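PDB 4UT1: flagellar hook-associated protein from Burkholderia pseudomallei, which probably serves as a structural component of the flagellum at the junction between the hook and the filament. Local coordinates for residues A[354-359]-A[422-427]. Numbering follows the deposited sequence.
With EDO (1,2-ethanediol), chain T.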
ATOM      1  N   ALA A 354      13.090 -19.176 -10.960  1.00 25.40           N
ATOM      2  CA  ALA A 354      12.527 -19.086  -9.618  1.00 23.03           C
ATOM      3  C   ALA A 354      11.211 -18.305  -9.633  1.00 21.69           C
ATOM      4  O   ALA A 354      10.983 -17.481 -10.519  1.00 19.54           O
ATOM      5  CB  ALA A 354      13.517 -18.444  -8.664  1.00 21.33           C
ATOM      6  N   THR A 355      10.361 -18.601  -8.650  1.00 19.95           N
ATOM      7  CA  THR A 355       9.095 -17.913  -8.434  1.00 25.06           C
ATOM      8  C   THR A 355       9.098 -17.264  -7.053  1.00 22.36           C
ATOM      9  O   THR A 355       9.673 -17.794  -6.104  1.00 22.28           O
ATOM     10  CB  THR A 355       7.886 -18.872  -8.533  1.00 24.10           C
ATOM     11  OG1 THR A 355       8.042 -19.935  -7.587  1.00 33.32           O
ATOM     12  CG2 THR A 355       7.776 -19.462  -9.919  1.00 24.99           C
ATOM     13  N   LEU A 356       8.454 -16.111  -6.941  1.00 20.13           N
ATOM     14  CA  LEU A 356       8.442 -15.384  -5.682  1.00 17.37           C
ATOM     15  C   LEU A 356       7.022 -15.191  -5.174  1.00 18.51           C
ATOM     16  O   LEU A 356       6.118 -14.886  -5.941  1.00 14.58           O
ATOM     17  CB  LEU A 356       9.125 -14.030  -5.849  1.00 16.77           C
ATOM     18  CG  LEU A 356       9.107 -13.068  -4.664  1.00 15.63           C
ATOM     19  CD1 LEU A 356       9.973 -13.588  -3.490  1.00 18.57           C
ATOM     20  CD2 LEU A 356       9.592 -11.705  -5.122  1.00 16.59           C
ATOM     21  N   SER A 357       6.839 -15.387  -3.875  1.00 19.52           N
ATOM     22  CA  SER A 357       5.580 -15.059  -3.225  1.00 21.66           C
ATOM     23  C   SER A 357       5.904 -14.135  -2.059  1.00 21.68           C
ATOM     24  O   SER A 357       6.995 -14.215  -1.484  1.00 21.28           O
ATOM     25  CB  SER A 357       4.848 -16.318  -2.760  1.00 23.04           C
ATOM     26  OG  SER A 357       5.624 -17.048  -1.829  1.00 30.52           O
ATOM     27  N   VAL A 358       4.974 -13.244  -1.725  1.00 16.51           N
ATOM     28  CA  VAL A 358       5.233 -12.202  -0.739  1.00 15.27           C
ATOM     29  C   VAL A 358       4.057 -12.079   0.226  1.00 18.74           C
ATOM     30  O   VAL A 358       2.911 -12.202  -0.184  1.00 16.92           O
ATOM     31  CB  VAL A 358       5.486 -10.834  -1.424  1.00 15.36           C
ATOM     32  CG1 VAL A 358       5.794  -9.759  -0.405  1.00 15.08           C
ATOM     33  CG2 VAL A 358       6.628 -10.942  -2.447  1.00 18.07           C
ATOM     34  N   SER A 359       4.344 -11.857   1.503  1.00 17.88           N
ATOM     35  CA  SER A 359       3.290 -11.529   2.460  1.00 18.20           C
ATOM     36  C   SER A 359       3.756 -10.419   3.387  1.00 18.88           C
ATOM     37  O   SER A 359       4.918 -10.004   3.337  1.00 16.97           O
ATOM     38  CB  SER A 359       2.873 -12.764   3.259  1.00 19.58           C
ATOM     39  OG  SER A 359       3.948 -13.259   4.030  1.00 21.12           O
ATOM     40  N   PHE A 422      12.248  -9.377  -9.590  1.00 14.18           N
ATOM     41  CA  PHE A 422      10.806  -9.573  -9.413  1.00 16.99           C
ATOM     42  C   PHE A 422      10.121  -8.276  -8.996  1.00 13.33           C
ATOM     43  O   PHE A 422      10.543  -7.608  -8.051  1.00 11.61           O
ATOM     44  CB  PHE A 422      10.521 -10.665  -8.371  1.00 16.99           C
ATOM     45  CG  PHE A 422      11.113 -12.000  -8.726  1.00 15.64           C
ATOM     46  CD1 PHE A 422      12.447 -12.275  -8.455  1.00 18.59           C
ATOM     47  CD2 PHE A 422      10.344 -12.967  -9.345  1.00 19.10           C
ATOM     48  CE1 PHE A 422      12.998 -13.494  -8.795  1.00 16.53           C
ATOM     49  CE2 PHE A 422      10.889 -14.187  -9.685  1.00 19.06           C
ATOM     50  CZ  PHE A 422      12.218 -14.449  -9.410  1.00 17.76           C
ATOM     51  N   THR A 423       9.057  -7.910  -9.703  1.00 11.14           N
ATOM     52  CA  THR A 423       8.288  -6.753  -9.286  1.00 13.02           C
ATOM     53  C   THR A 423       7.360  -7.163  -8.167  1.00 11.58           C
ATOM     54  O   THR A 423       6.662  -8.165  -8.256  1.00 13.69           O
ATOM     55  CB  THR A 423       7.477  -6.154 -10.431  1.00 12.38           C
ATOM     56  OG1 THR A 423       8.367  -5.842 -11.491  1.00 12.83           O
ATOM     57  CG2 THR A 423       6.764  -4.878  -9.964  1.00 12.33           C
ATOM     58  N   VAL A 424       7.377  -6.387  -7.097  1.00 11.38           N
ATOM     59  CA  VAL A 424       6.569  -6.709  -5.938  1.00 12.99           C
ATOM     60  C   VAL A 424       5.645  -5.550  -5.655  1.00 10.85           C
ATOM     61  O   VAL A 424       6.107  -4.446  -5.338  1.00 10.64           O
ATOM     62  CB  VAL A 424       7.426  -7.000  -4.711  1.00 11.77           C
ATOM     63  CG1 VAL A 424       6.530  -7.259  -3.495  1.00 15.72           C
ATOM     64  CG2 VAL A 424       8.333  -8.195  -4.991  1.00 13.67           C
ATOM     65  N   LEU A 425       4.344  -5.808  -5.792  1.00 13.02           N
ATOM     66  CA  LEU A 425       3.312  -4.795  -5.604  1.00 11.26           C
ATOM     67  C   LEU A 425       2.408  -5.248  -4.471  1.00 11.50           C
ATOM     68  O   LEU A 425       1.373  -5.879  -4.707  1.00 12.96           O
ATOM     69  CB  LEU A 425       2.495  -4.590  -6.890  1.00 11.55           C
ATOM     70  CG  LEU A 425       3.239  -4.368  -8.217  1.00 11.35           C
ATOM     71  CD1 LEU A 425       2.244  -4.215  -9.370  1.00 15.85           C
ATOM     72  CD2 LEU A 425       4.122  -3.124  -8.142  1.00 10.38           C
ATOM     73  N   PRO A 426       2.811  -4.967  -3.225  1.00 12.48           N
ATOM     74  CA  PRO A 426       2.101  -5.535  -2.080  1.00 11.56           C
ATOM     75  C   PRO A 426       0.693  -4.983  -1.888  1.00 11.62           C
ATOM     76  O   PRO A 426      -0.133  -5.718  -1.343  1.00 12.15           O
ATOM     77  CB  PRO A 426       2.987  -5.153  -0.894  1.00 13.42           C
ATOM     78  CG  PRO A 426       4.363  -4.880  -1.514  1.00 10.45           C
ATOM     79  CD  PRO A 426       4.018  -4.230  -2.815  1.00 12.32           C
ATOM     80  N   THR A 427       0.419  -3.751  -2.323  1.00 11.63           N
ATOM     81  CA  THR A 427      -0.865  -3.114  -1.998  1.00  7.57           C
ATOM     82  C   THR A 427      -1.650  -2.525  -3.169  1.00 11.22           C
ATOM     83  O   THR A 427      -2.803  -2.143  -2.987  1.00 11.80           O
ATOM     84  CB  THR A 427      -0.682  -1.972  -0.984  1.00 12.70           C
ATOM     85  OG1 THR A 427       0.194  -0.978  -1.534  1.00 11.40           O
ATOM     86  CG2 THR A 427      -0.107  -2.499   0.335  1.00  9.91           C
TER
HETATM   87  C1  EDO T1646       4.986 -16.355   1.066  1.00 25.72           C
HETATM   88  O1  EDO T1646       3.792 -15.608   1.301  1.00 33.83           O
HETATM   89  C2  EDO T1646       5.903 -16.166   2.267  1.00 31.44           C
HETATM   90  O2  EDO T1646       6.425 -14.835   2.243  1.00 31.01           O
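With CG set opposite its carbonyl carbon (chi1 -59°), Phe422 sets its ring against Leu356, whose own CG is turned opposite the backbone N (chi1 175°), which directs the branch across the interface toward strand 421-425 of the facing sheet. The two residues belong to facing sheets of a small beta sandwich, in the region matching the D2-like domain of FlgK. Strand 356-360 is an outer strand of the three-stranded antiparallel sheet, while strand 421-425 lies in the five-stranded one between strands 343-346 and 371-375. No hydrogen bond joins the segments; the strand axes pass 8.7 Å apart at 23°, a spacing filled by side chains.

Leu356 works with two parts of its side chain. Its CB sits over one face of the Phe422 ring in a CH-pi contact, 4.2 Å from the centroid and displaced toward the rim. Its CD2 meets Phe422 CB at 3.5 Å. Leu356 CD2 also touches Val424 CG2 at 3.7 Å, the two side chains crossing at about a right angle. Further along, Val358 and Val424 approach tip to tip, CG2 of Val358 lying 3.8 Å from CG1 of Val424. Leu412 and Leu410 of strand 408-412 and Val344 of strand 343-346 extend this apolar layer. Ser357 and Ser359, which do not touch segment 422-427, lie beside a bound 1,2-ethanediol, probably from the crystallisation liquor; Ser359 OG and the diol O2 make a weak hydrogen bond. Beyond Leu356, the Phe422 ring reaches the loop that leads into strand 356-360, where Ala354 O meets its edge in the ring plane, 3.4 Å from Phe422 CE2.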